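Side-chain contact in peptidoglycan-recognition protein (Apis mellifera, PDB 5XZ3), which probably recognises bacterial peptidoglycan as a sensor of the honeybee innate immune system, with a fold related to N-acetylmuramoyl-L-alanine amidases: residues C86-E91 with H125-C130. Sequence-based numbering, arbitrary orientation.
Sequences CGWNHE and HKLILC
W88, in a loop without regular structure, reaches L127 on a helix whose backbone stays well back, the nearest alpha carbons, those of W88 and L127, being 10.5 Å apart. The indole spans most of this gap and the L127 side chain comes to meet it. The CB of W88 points toward the helix, and CG stands anti to the carbonyl carbon (chi1 -67°), with chi2 117° turning the benzo ring to the front. Its outer carbons CZ2 and CH2 do the touching. CZ2 packs on the CD1 methyl of L127 at 3.5 Å. CH2 meets the carbonyl O of L127 at 3.3 Å; this oxygen lies at the ring edge, in the ring plane. No hydrogen bond crosses between the segments; the side chains meet through apolar atoms. L127 sends CG anti to its backbone N (chi1 -177°), which carries CD1 forward to the indole. The indole and the leucine run antiparallel where they meet. One turn further on, C130 directs its CB toward the loop. Its SG stands 4.3 Å from W88 CZ2, oblique to the ring. Loop 86-91 follows outermost strand 82-84 of the mixed sheet and is joined here to helix 118-133. W88 and L127 also touch strand 102-107, at I103 and I105. F74 of strand 74-76 meets W88 edge-to-face. The indole thus lies between helix and sheet, a layering consistent with the family's amidase-like fold.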
loop_
_atom_site.group_PDB
_atom_site.type_symbol
_atom_site.label_atom_id
_atom_site.label_comp_id
_atom_site.label_asym_id
_atom_site.label_seq_id
_atom_site.Cartn_x
_atom_site.Cartn_y
_atom_site.Cartn_z
ATOM N N CYS A 86 4.386 6.731 2.238
ATOM C CA CYS A 86 4.924 7.093 3.545
ATOM C C CYS A 86 5.819 5.989 4.179
ATOM O O CYS A 86 6.485 6.218 5.197
ATOM C CB CYS A 86 3.827 7.646 4.463
ATOM S SG CYS A 86 2.572 6.453 4.912
ATOM N N GLY A 87 5.874 4.822 3.540
ATOM C CA GLY A 87 6.844 3.778 3.883
ATOM C C GLY A 87 6.494 2.938 5.101
ATOM O O GLY A 87 5.371 3.023 5.627
ATOM N N TRP A 88 7.458 2.126 5.536
ATOM C CA TRP A 88 7.267 1.196 6.659
ATOM C C TRP A 88 7.147 1.919 8.009
ATOM O O TRP A 88 6.500 1.413 8.920
ATOM C CB TRP A 88 8.469 0.252 6.791
ATOM C CG TRP A 88 8.699 -0.742 5.697
ATOM C CD1 TRP A 88 9.790 -0.812 4.864
ATOM C CD2 TRP A 88 7.859 -1.844 5.346
ATOM N NE1 TRP A 88 9.667 -1.878 4.010
ATOM C CE2 TRP A 88 8.493 -2.529 4.280
ATOM C CE3 TRP A 88 6.614 -2.308 5.812
ATOM C CZ2 TRP A 88 7.934 -3.662 3.681
ATOM C CZ3 TRP A 88 6.059 -3.443 5.217
ATOM C CH2 TRP A 88 6.720 -4.098 4.152
ATOM N N ASN A 89 7.809 3.075 8.143
ATOM C CA ASN A 89 8.026 3.669 9.462
ATOM C C ASN A 89 7.136 4.843 9.850
ATOM O O ASN A 89 7.091 5.185 11.027
ATOM C CB ASN A 89 9.481 4.089 9.640
ATOM C CG ASN A 89 10.379 2.915 9.899
ATOM O OD1 ASN A 89 10.385 2.329 11.002
ATOM N ND2 ASN A 89 11.113 2.530 8.890
ATOM N N HIS A 90 6.450 5.450 8.883
ATOM C CA HIS A 90 5.699 6.684 9.140
ATOM C C HIS A 90 4.207 6.424 9.135
ATOM O O HIS A 90 3.711 5.751 8.234
ATOM C CB HIS A 90 6.004 7.746 8.083
ATOM C CG HIS A 90 7.451 8.082 7.941
ATOM N ND1 HIS A 90 7.931 8.799 6.867
ATOM C CD2 HIS A 90 8.532 7.773 8.700
ATOM C CE1 HIS A 90 9.239 8.941 6.983
ATOM N NE2 HIS A 90 9.626 8.336 8.091
ATOM N N GLU A 91 3.492 6.950 10.131
ATOM C CA GLU A 91 2.033 6.809 10.202
ATOM C C GLU A 91 1.387 7.451 8.963
ATOM O O GLU A 91 1.670 8.604 8.634
ATOM C CB GLU A 91 1.514 7.443 11.501
ATOM C CG GLU A 91 0.005 7.423 11.674
ATOM C CD GLU A 91 -0.489 8.283 12.822
ATOM O OE1 GLU A 91 0.251 8.437 13.836
ATOM O OE2 GLU A 91 -1.638 8.782 12.713
ATOM N N HIS A 125 2.080 -9.178 -2.475
ATOM C CA HIS A 125 2.305 -10.324 -1.588
ATOM C C HIS A 125 3.773 -10.451 -1.168
ATOM O O HIS A 125 4.070 -10.753 0.007
ATOM C CB HIS A 125 1.799 -11.626 -2.186
ATOM C CG HIS A 125 1.743 -12.732 -1.186
ATOM N ND1 HIS A 125 0.794 -12.775 -0.189
ATOM C CD2 HIS A 125 2.562 -13.785 -0.974
ATOM C CE1 HIS A 125 0.997 -13.843 0.564
ATOM N NE2 HIS A 125 2.063 -14.475 0.108
ATOM N N LYS A 126 4.680 -10.169 -2.107
ATOM C CA LYS A 126 6.114 -10.147 -1.799
ATOM C C LYS A 126 6.439 -9.053 -0.781
ATOM O O LYS A 126 7.287 -9.255 0.098
ATOM C CB LYS A 126 6.974 -9.975 -3.057
ATOM C CG LYS A 126 7.132 -11.234 -3.898
ATOM C CD LYS A 126 8.022 -10.951 -5.112
ATOM C CE LYS A 126 7.588 -11.724 -6.353
ATOM N NZ LYS A 126 8.502 -11.477 -7.511
ATOM N N LEU A 127 5.745 -7.916 -0.880
ATOM C CA LEU A 127 5.969 -6.827 0.044
ATOM C C LEU A 127 5.615 -7.245 1.475
ATOM O O LEU A 127 6.322 -6.891 2.422
ATOM C CB LEU A 127 5.170 -5.599 -0.374
ATOM C CG LEU A 127 5.340 -4.330 0.449
ATOM C CD1 LEU A 127 6.751 -3.767 0.414
ATOM C CD2 LEU A 127 4.333 -3.292 -0.036
ATOM N N ILE A 128 4.526 -7.993 1.611
ATOM C CA ILE A 128 4.073 -8.483 2.906
ATOM C C ILE A 128 5.125 -9.432 3.505
ATOM O O ILE A 128 5.542 -9.261 4.668
ATOM C CB ILE A 128 2.658 -9.112 2.813
ATOM C CG1 ILE A 128 1.621 -7.991 2.592
ATOM C CG2 ILE A 128 2.319 -9.886 4.091
ATOM C CD1 ILE A 128 0.299 -8.449 2.000
ATOM N N LEU A 129 5.584 -10.382 2.700
ATOM C CA LEU A 129 6.648 -11.302 3.126
ATOM C C LEU A 129 7.940 -10.578 3.526
ATOM O O LEU A 129 8.536 -10.922 4.539
ATOM C CB LEU A 129 6.904 -12.376 2.053
ATOM C CG LEU A 129 5.740 -13.357 1.739
ATOM C CD1 LEU A 129 6.146 -14.306 0.615
ATOM C CD2 LEU A 129 5.275 -14.165 2.949
ATOM N N CYS A 130 8.354 -9.582 2.741
ATOM C CA CYS A 130 9.496 -8.726 3.086
ATOM C C CYS A 130 9.363 -8.077 4.459
ATOM O O CYS A 130 10.304 -8.126 5.260
ATOM C CB CYS A 130 9.702 -7.638 2.037
ATOM S SG CYS A 130 10.968 -6.444 2.526
#